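Local atomic coordinates of frutapin (Artocarpus altilis, PDB entry 5KRP), a protein that probably binds carbohydrates, as a plant lectin of the jacalin-related family built on a beta-prism fold. Residues 12-17 against 92-97; 35-40 against 61-66; 75-80 against 100-105. All blocks are in the same frame, centred on the assembly; numbering follows the deposited sequence.

Contact 1. Residues 12-17 against 92-97; sequences GGPGGN and TRTPVV
Thr94 and Pro14 face each other across two loops at one end of the jacalin-like beta-prism. Their side chains slide past each other in opposite directions. The meeting point is Pro14 CD, which lies 3.6 Å from Thr94 OG1. Thr94 OG1 stands anti to the backbone N (chi1 -164°). Pro95 follows with its ring turned to the glycines. Its CB comes within 4.0 Å of Gly13 CA, and its ring meets Pro14 only loosely.

Gly13 sits close under the carbonyl of Pro95. Gly13 CA makes a CH...O contact of 3.2 Å with Pro95 O. With no side chain, Gly13 can lie close to this carbonyl. At Gly12 (phi 131°) the lack of a CB spares the carbonyl O of the residue before.

The loop 12-17 joins strands 6-12 and 17-20, and residues 95-97 begin strand 95-104. The contact therefore brings two sheets of the prism together at the surface. Arg136 NE bonds to Gly13 O, and the Thr94 side chain rests on Asp142. As in related lectins, this glycine-rich loop and the Asp142 region probably border the carbohydrate site. A glycerol beside Thr94, probably from the crystallisation liquor, may mark it.

One water joins the two segments. It accepts from Gly15 N at 2.9 Å and from Thr94 OG1 at 2.7 Å. It donates to Pro95 O at 2.8 Å.

Contact 2. Residues 35-40 against 61-66; sequences KEAIGS and LPYTNV
Tyr63 lays its ring beside the backbone of residues 35-39. Its CB points toward that segment, and CG lies anti to the carbonyl carbon, with chi1 at -91°. At CG the ring already meets Lys35, whose N and CB are both near. CD1 and CE1 lie under Lys35 CB, with CD1 at 3.6 Å. This is a CH-pi contact: Lys35 CB stands 3.8 Å from the centroid of the Tyr63 ring, 19° off its normal. Lys35 N covers the same face nearer the rim. On the other face Leu61 CB, from the same segment as the ring, lies above the rim.

CD2 and CE2 meet the backbone further on. Gly39 N approaches at the ring edge, 3.8 Å from Tyr63 CE2. Gly39 has no side chain, which lets the ring edge lie close to its backbone. Tyr63 CE2 also comes to 3.3 Å from Ala37 O, which accepts a bond from Lys35 N within the turn.

The fold here is one sheet of the jacalin-like beta-prism. Strand 26-34 runs between strands 38-47 and 64-69, so the contact bridges the ends of two strands that are not neighbours. Tyr63 also touches Ser33 and Leu140.

At the tip, the Tyr63 and Glu36 side chains cross at about a right angle. The carboxylate and ring planes are 54° apart. A water in the ring plane links the two groups, at 2.6 Å from Tyr63 OH and donating to Glu36 OE1 at 2.8 Å. A second water bridges Ser40 OG and Asn65 OD1, and it donates to Asn65 OD1.

Contact 3. Residues 75-80 against 100-105; sequences EFLVSV and LKFKTN
Phe76 lays one face of its ring over the side-chain amide of Asn105. The two planes are 22° apart and stacked, and Asn105 CG sits 3.6 Å above the ring plane, over its centre. The Phe76 CB bond leads away from 100-105, but CG, between the backbone N and the carbonyl carbon (chi1 49°), turns back. Asn105 CB makes a CH-pi contact on the same ring. The amide is gripped at both ends, which fixes its rotation. Phe76 N donates to Asn105 OD1 at 2.8 Å, with the donor 46° out of the carbonyl plane, and Asn105 ND2 bonds to Glu74 O. The backbone N of Asn105 returns a bond to Phe76 O at 3.0 Å, nearly along the C=O axis. Val78 CG1 packs on Asn105 CB.

Strands 77-86 and 95-104 form an antiparallel hairpin in one sheet of the beta-prism. A classic beta bulge interrupts their pairing: Val78 and Ser79 both face Lys103. Val78 N bonds to Lys103 O at 2.9 Å, while Ser79 N makes a weak bond to the same oxygen. Within the bulge, Lys103 N returns a bond to Ser79 O at 3.1 Å.

The pair Val80 and Phe102 lies side by side, pointing the same way. Val80 CG2 touches Phe102 CD1, and Leu77 CD2 reaches Phe102 CB at 3.8 Å. Ile30 and Leu32 of strand 26-34 also touch Phe102, so this apolar group joins two sheets. Ser79 and Lys103 meet through their CB atoms on the other face. At the open end of the hairpin Thr104 OG1 donates to Glu75 OE2, though OE2 is less surely placed. The other carboxylate oxygen, Glu75 OE1, forms a salt bridge with Arg108 NH1.

All three contacts lie within the jacalin-like lectin domain. Contact 2 falls within the chain interval spanned by contact 1 and closes before contact 3 opens. Contacts 1 and 3 alternate along the chain and both use strand 95-104. Their centres are about 24 Å apart, on opposite sides of the chain centre. Contact 2 lies about 16 Å from contact 1 and about 20 Å from contact 3, centre to centre. It touches both: Val97 O is 3.0 Å from Ile38 N, a probable hydrogen bond, and Ile38 CD1 packs on Leu100 N. Strand 38-47 thus meets strand 95-104, and contact 1 brings in the sheet of 6-12, so all three sheets of the prism are involved.

Contact 1. Residues 12-17 against 92-97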
loop_
_atom_site.group_PDB
_atom_site.type_symbol
_atom_site.label_atom_id
_atom_site.label_comp_id
_atom_site.label_asym_id
_atom_site.label_seq_id
_atom_site.Cartn_x
_atom_site.Cartn_y
_atom_site.Cartn_z
ATOM N N GLY A 12 18.495 14.533 10.671
ATOM C CA GLY A 12 19.177 15.827 10.597
ATOM C C GLY A 12 18.496 16.800 11.525
ATOM O O GLY A 12 17.725 16.403 12.419
ATOM N N GLY A 13 18.782 18.084 11.360
ATOM C CA GLY A 13 18.264 19.077 12.330
ATOM C C GLY A 13 17.018 19.752 11.848
ATOM O O GLY A 13 16.483 19.456 10.784
ATOM N N PRO A 14 16.500 20.698 12.639
ATOM C CA PRO A 14 15.240 21.309 12.435
ATOM C C PRO A 14 15.243 22.604 11.597
ATOM O O PRO A 14 14.179 23.161 11.348
ATOM C CB PRO A 14 14.757 21.537 13.865
ATOM C CG PRO A 14 16.007 21.932 14.585
ATOM C CD PRO A 14 17.105 21.112 13.908
ATOM N N GLY A 15 16.379 23.137 11.246
ATOM C CA GLY A 15 16.403 24.424 10.601
ATOM C C GLY A 15 16.223 24.367 9.107
ATOM O O GLY A 15 16.106 23.315 8.534
ATOM N N GLY A 16 16.164 25.520 8.484
ATOM C CA GLY A 16 16.218 25.599 7.000
ATOM C C GLY A 16 14.833 25.667 6.426
ATOM O O GLY A 16 13.842 25.534 7.129
ATOM N N ASN A 17 14.733 25.878 5.123
ATOM C CA ASN A 17 13.449 25.883 4.434
ATOM C C ASN A 17 12.906 24.474 4.231
ATOM O O ASN A 17 13.550 23.652 3.632
ATOM C CB ASN A 17 13.538 26.630 3.097
ATOM C CG ASN A 17 14.031 28.077 3.280
ATOM O OD1 ASN A 17 13.478 28.826 4.089
ATOM N ND2 ASN A 17 15.132 28.433 2.601
ATOM N N THR A 92 23.701 29.252 15.308
ATOM C CA THR A 92 22.753 28.322 15.917
ATOM C C THR A 92 23.347 26.952 16.184
ATOM O O THR A 92 22.678 26.095 16.815
ATOM C CB THR A 92 21.588 28.096 14.970
ATOM O OG1 THR A 92 22.146 27.568 13.740
ATOM C CG2 THR A 92 20.833 29.436 14.772
ATOM N N ARG A 93 24.559 26.694 15.673
ATOM C CA ARG A 93 25.126 25.361 15.802
ATOM C C ARG A 93 24.055 24.211 15.530
ATOM O O ARG A 93 23.942 23.203 16.234
ATOM C CB ARG A 93 25.757 25.202 17.157
ATOM C CG ARG A 93 26.897 24.239 17.038
ATOM C CD ARG A 93 27.881 24.345 18.173
ATOM N NE ARG A 93 28.585 23.077 18.302
ATOM C CZ ARG A 93 28.053 21.962 18.811
ATOM N NH1 ARG A 93 26.777 21.930 19.240
ATOM N NH2 ARG A 93 28.808 20.859 18.882
ATOM N N THR A 94 23.254 24.394 14.513
ATOM C CA THR A 94 22.141 23.445 14.295
ATOM C C THR A 94 22.712 22.128 13.591
ATOM O O THR A 94 23.601 22.258 12.750
ATOM C CB THR A 94 21.077 24.128 13.516
ATOM O OG1 THR A 94 19.899 23.352 13.635
ATOM C CG2 THR A 94 21.470 24.380 12.060
ATOM N N PRO A 95 22.231 20.944 13.952
ATOM C CA PRO A 95 22.625 19.733 13.195
ATOM C C PRO A 95 22.180 19.802 11.727
ATOM O O PRO A 95 21.086 20.228 11.414
ATOM C CB PRO A 95 21.908 18.605 13.930
ATOM C CG PRO A 95 21.575 19.185 15.306
ATOM C CD PRO A 95 21.248 20.567 15.017
ATOM N N VAL A 96 23.074 19.367 10.861
ATOM C CA VAL A 96 22.838 19.201 9.447
ATOM C C VAL A 96 23.311 17.839 8.954
ATOM O O VAL A 96 23.947 17.052 9.672
ATOM C CB VAL A 96 23.541 20.335 8.604
ATOM C CG1 VAL A 96 23.142 21.691 9.073
ATOM C CG2 VAL A 96 25.048 20.199 8.620
ATOM N N VAL A 97 23.009 17.546 7.687
ATOM C CA VAL A 97 23.468 16.304 7.078
ATOM C C VAL A 97 24.885 16.502 6.574
ATOM O O VAL A 97 25.096 17.271 5.647
ATOM C CB VAL A 97 22.571 15.879 5.876
ATOM C CG1 VAL A 97 23.088 14.600 5.246
ATOM C CG2 VAL A 97 21.098 15.772 6.330
HETATM O O HOH W 1 19.182 22.227 11.264
#

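Contact 2. Residues 35-40 against 61-66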
loop_
_atom_site.group_PDB
_atom_site.type_symbol
_atom_site.label_atom_id
_atom_site.label_comp_id
_atom_site.label_asym_id
_atom_site.label_seq_id
_atom_site.Cartn_x
_atom_site.Cartn_y
_atom_site.Cartn_z
ATOM N N LYS A 35 30.914 19.286 0.516
ATOM C CA LYS A 35 32.334 19.489 0.922
ATOM C C LYS A 35 32.440 19.073 2.398
ATOM O O LYS A 35 32.511 17.876 2.695
ATOM C CB LYS A 35 32.774 20.965 0.554
ATOM C CG LYS A 35 34.288 21.169 0.729
ATOM C CD LYS A 35 35.063 20.530 -0.406
ATOM C CE LYS A 35 36.583 20.458 -0.125
ATOM N NZ LYS A 35 37.374 20.221 -1.379
ATOM N N GLU A 36 32.298 20.007 3.341
ATOM C CA GLU A 36 32.276 19.643 4.741
ATOM C C GLU A 36 30.952 18.979 5.150
ATOM O O GLU A 36 30.867 18.273 6.154
ATOM C CB GLU A 36 32.519 20.901 5.600
ATOM C CG GLU A 36 33.949 21.418 5.403
ATOM C CD GLU A 36 34.145 22.371 4.237
ATOM O OE1 GLU A 36 33.193 22.853 3.535
ATOM O OE2 GLU A 36 35.334 22.726 4.071
ATOM N N ALA A 37 29.930 19.303 4.393
ATOM C CA ALA A 37 28.579 18.771 4.671
ATOM C C ALA A 37 27.934 18.564 3.308
ATOM O O ALA A 37 28.516 18.906 2.280
ATOM C CB ALA A 37 27.794 19.747 5.507
ATOM N N ILE A 38 26.663 18.126 3.293
ATOM C CA ILE A 38 25.899 18.150 2.067
ATOM C C ILE A 38 25.195 19.481 1.894
ATOM O O ILE A 38 24.545 20.011 2.843
ATOM C CB ILE A 38 24.823 16.980 2.086
ATOM C CG1 ILE A 38 25.451 15.627 2.364
ATOM C CG2 ILE A 38 23.971 17.043 0.822
ATOM C CD1 ILE A 38 26.446 15.122 1.360
ATOM N N GLY A 39 25.308 20.033 0.669
ATOM C CA GLY A 39 24.690 21.262 0.238
ATOM C C GLY A 39 23.408 21.005 -0.572
ATOM O O GLY A 39 22.331 20.886 -0.032
ATOM N N SER A 40 23.525 20.997 -1.892
ATOM C CA SER A 40 22.381 20.866 -2.773
ATOM C C SER A 40 21.900 19.397 -2.796
ATOM O O SER A 40 22.661 18.483 -2.611
ATOM C CB SER A 40 22.800 21.256 -4.174
ATOM O OG SER A 40 23.265 22.625 -4.238
ATOM N N LEU A 61 26.233 27.698 -1.511
ATOM C CA LEU A 61 27.682 27.530 -1.289
ATOM C C LEU A 61 28.366 26.857 -2.462
ATOM O O LEU A 61 27.841 25.937 -3.066
ATOM C CB LEU A 61 27.954 26.756 0.017
ATOM C CG LEU A 61 27.415 27.386 1.353
ATOM C CD1 LEU A 61 27.631 26.453 2.500
ATOM C CD2 LEU A 61 27.999 28.778 1.650
ATOM N N PRO A 62 29.594 27.304 -2.803
ATOM C CA PRO A 62 30.332 26.688 -3.885
ATOM C C PRO A 62 30.957 25.365 -3.416
ATOM O O PRO A 62 32.003 25.325 -2.709
ATOM C CB PRO A 62 31.376 27.765 -4.291
ATOM C CG PRO A 62 31.505 28.631 -3.144
ATOM C CD PRO A 62 30.276 28.506 -2.269
ATOM N N TYR A 63 30.268 24.286 -3.760
ATOM C CA TYR A 63 30.645 22.960 -3.299
ATOM C C TYR A 63 30.984 22.120 -4.539
ATOM O O TYR A 63 30.790 22.554 -5.667
ATOM C CB TYR A 63 29.480 22.364 -2.516
ATOM C CG TYR A 63 29.456 22.606 -1.011
ATOM C CD1 TYR A 63 30.367 23.505 -0.326
ATOM C CD2 TYR A 63 28.552 21.872 -0.228
ATOM C CE1 TYR A 63 30.310 23.645 1.039
ATOM C CE2 TYR A 63 28.533 22.009 1.158
ATOM C CZ TYR A 63 29.397 22.883 1.782
ATOM O OH TYR A 63 29.330 23.002 3.194
ATOM N N THR A 64 31.423 20.900 -4.303
ATOM C CA THR A 64 31.651 19.919 -5.410
ATOM C C THR A 64 30.319 19.260 -5.837
ATOM O O THR A 64 29.612 18.773 -4.984
ATOM C CB THR A 64 32.605 18.833 -4.959
ATOM O OG1 THR A 64 33.834 19.485 -4.598
ATOM C CG2 THR A 64 32.824 17.714 -6.054
ATOM N N ASN A 65 30.018 19.207 -7.115
ATOM C CA ASN A 65 28.694 18.711 -7.553
ATOM C C ASN A 65 28.893 17.292 -8.060
ATOM O O ASN A 65 29.971 16.971 -8.659
ATOM C CB ASN A 65 28.060 19.638 -8.592
ATOM C CG ASN A 65 27.309 20.824 -7.940
ATOM O OD1 ASN A 65 26.136 20.711 -7.578
ATOM N ND2 ASN A 65 28.006 21.978 -7.765
ATOM N N VAL A 66 27.917 16.404 -7.774
ATOM C CA VAL A 66 27.993 15.039 -8.252
ATOM C C VAL A 66 26.632 14.547 -8.772
ATOM O O VAL A 66 25.589 14.977 -8.295
ATOM C CB VAL A 66 28.528 14.114 -7.185
ATOM C CG1 VAL A 66 27.580 13.970 -6.025
ATOM C CG2 VAL A 66 28.878 12.722 -7.753
HETATM O O HOH W 2 35.621 17.653 -2.764
HETATM O O HOH W 3 31.105 24.657 4.208
HETATM O O HOH W 4 24.730 22.766 -6.468
#

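Contact 3. Residues 75-80 against 100-105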
loop_
_atom_site.group_PDB
_atom_site.type_symbol
_atom_site.label_atom_id
_atom_site.label_comp_id
_atom_site.label_asym_id
_atom_site.label_seq_id
_atom_site.Cartn_x
_atom_site.Cartn_y
_atom_site.Cartn_z
ATOM N N GLU A 75 17.890 -1.251 -11.673
ATOM C CA GLU A 75 18.735 -0.869 -10.513
ATOM C C GLU A 75 18.010 0.195 -9.693
ATOM O O GLU A 75 17.517 1.169 -10.255
ATOM C CB GLU A 75 20.096 -0.369 -10.959
ATOM C CG GLU A 75 21.037 -0.034 -9.789
ATOM C CD GLU A 75 22.378 0.575 -10.198
ATOM O OE1 GLU A 75 22.420 1.410 -11.121
ATOM O OE2 GLU A 75 23.368 0.196 -9.561
ATOM N N PHE A 76 17.964 -0.028 -8.378
ATOM C CA PHE A 76 17.284 0.912 -7.483
ATOM C C PHE A 76 17.951 0.839 -6.109
ATOM O O PHE A 76 18.699 -0.116 -5.776
ATOM C CB PHE A 76 15.791 0.522 -7.374
ATOM C CG PHE A 76 15.564 -0.920 -7.097
ATOM C CD1 PHE A 76 15.607 -1.424 -5.812
ATOM C CD2 PHE A 76 15.256 -1.810 -8.148
ATOM C CE1 PHE A 76 15.374 -2.772 -5.536
ATOM C CE2 PHE A 76 15.047 -3.176 -7.876
ATOM C CZ PHE A 76 15.138 -3.662 -6.601
ATOM N N LEU A 77 17.667 1.838 -5.302
ATOM C CA LEU A 77 18.285 1.958 -3.975
ATOM C C LEU A 77 17.802 0.885 -3.021
ATOM O O LEU A 77 16.592 0.570 -3.031
ATOM C CB LEU A 77 17.933 3.324 -3.373
ATOM C CG LEU A 77 18.447 4.552 -4.079
ATOM C CD1 LEU A 77 17.843 5.793 -3.340
ATOM C CD2 LEU A 77 19.961 4.446 -4.025
ATOM N N VAL A 78 18.719 0.291 -2.277
ATOM C CA VAL A 78 18.452 -0.623 -1.144
ATOM C C VAL A 78 18.893 -0.059 0.208
ATOM O O VAL A 78 18.608 -0.619 1.272
ATOM C CB VAL A 78 18.993 -2.038 -1.378
ATOM C CG1 VAL A 78 18.313 -2.682 -2.556
ATOM C CG2 VAL A 78 20.482 -2.031 -1.621
ATOM N N SER A 79 19.638 1.052 0.221
ATOM C CA SER A 79 20.188 1.610 1.472
ATOM C C SER A 79 20.418 3.085 1.281
ATOM O O SER A 79 21.002 3.534 0.259
ATOM C CB SER A 79 21.542 0.986 1.864
ATOM O OG SER A 79 22.023 1.639 3.051
ATOM N N VAL A 80 19.966 3.874 2.237
ATOM C CA VAL A 80 20.337 5.268 2.375
ATOM C C VAL A 80 20.987 5.353 3.741
ATOM O O VAL A 80 20.387 4.923 4.716
ATOM C CB VAL A 80 19.099 6.205 2.313
ATOM C CG1 VAL A 80 19.524 7.678 2.500
ATOM C CG2 VAL A 80 18.405 6.059 0.967
ATOM N N LEU A 100 26.283 11.658 3.058
ATOM C CA LEU A 100 25.321 10.684 2.511
ATOM C C LEU A 100 26.070 9.564 1.754
ATOM O O LEU A 100 27.101 9.771 1.121
ATOM C CB LEU A 100 24.283 11.323 1.584
ATOM C CG LEU A 100 23.265 12.203 2.234
ATOM C CD1 LEU A 100 22.522 12.951 1.198
ATOM C CD2 LEU A 100 22.271 11.378 3.075
ATOM N N LYS A 101 25.487 8.380 1.766
ATOM C CA LYS A 101 25.975 7.220 0.982
ATOM C C LYS A 101 24.730 6.389 0.542
ATOM O O LYS A 101 23.771 6.247 1.316
ATOM C CB LYS A 101 26.837 6.331 1.867
ATOM C CG LYS A 101 27.399 5.173 1.113
ATOM C CD LYS A 101 27.981 4.113 2.014
ATOM C CE LYS A 101 29.246 4.512 2.644
ATOM N NZ LYS A 101 29.759 3.269 3.344
ATOM N N PHE A 102 24.784 5.863 -0.679
ATOM C CA PHE A 102 23.637 5.160 -1.319
ATOM C C PHE A 102 24.162 3.844 -1.807
ATOM O O PHE A 102 25.254 3.799 -2.411
ATOM C CB PHE A 102 23.166 5.945 -2.515
ATOM C CG PHE A 102 22.572 7.243 -2.193
ATOM C CD1 PHE A 102 21.324 7.322 -1.649
ATOM C CD2 PHE A 102 23.309 8.436 -2.364
ATOM C CE1 PHE A 102 20.777 8.555 -1.325
ATOM C CE2 PHE A 102 22.785 9.686 -1.974
ATOM C CZ PHE A 102 21.493 9.754 -1.479
ATOM N N LYS A 103 23.425 2.796 -1.529
ATOM C CA LYS A 103 23.759 1.464 -2.093
ATOM C C LYS A 103 22.617 0.971 -2.963
ATOM O O LYS A 103 21.452 1.303 -2.704
ATOM C CB LYS A 103 23.976 0.461 -1.000
ATOM C CG LYS A 103 25.155 0.847 -0.122
ATOM C CD LYS A 103 25.650 -0.338 0.688
ATOM C CE LYS A 103 26.681 0.134 1.712
ATOM N NZ LYS A 103 26.946 -0.942 2.724
ATOM N N THR A 104 22.943 0.224 -4.033
ATOM C CA THR A 104 21.907 -0.348 -4.919
ATOM C C THR A 104 21.806 -1.880 -4.915
ATOM O O THR A 104 22.737 -2.620 -4.496
ATOM C CB THR A 104 22.046 0.132 -6.373
ATOM O OG1 THR A 104 23.061 -0.644 -7.017
ATOM C CG2 THR A 104 22.387 1.615 -6.471
ATOM N N ASN A 105 20.640 -2.369 -5.379
ATOM C CA ASN A 105 20.384 -3.809 -5.533
ATOM C C ASN A 105 21.400 -4.523 -6.462
ATOM O O ASN A 105 21.538 -5.730 -6.402
ATOM C CB ASN A 105 18.945 -4.056 -5.999
ATOM C CG ASN A 105 18.711 -3.582 -7.378
ATOM O OD1 ASN A 105 19.189 -2.529 -7.778
ATOM N ND2 ASN A 105 17.981 -4.378 -8.166
HETATM O O HOH W 5 23.880 3.405 2.237
#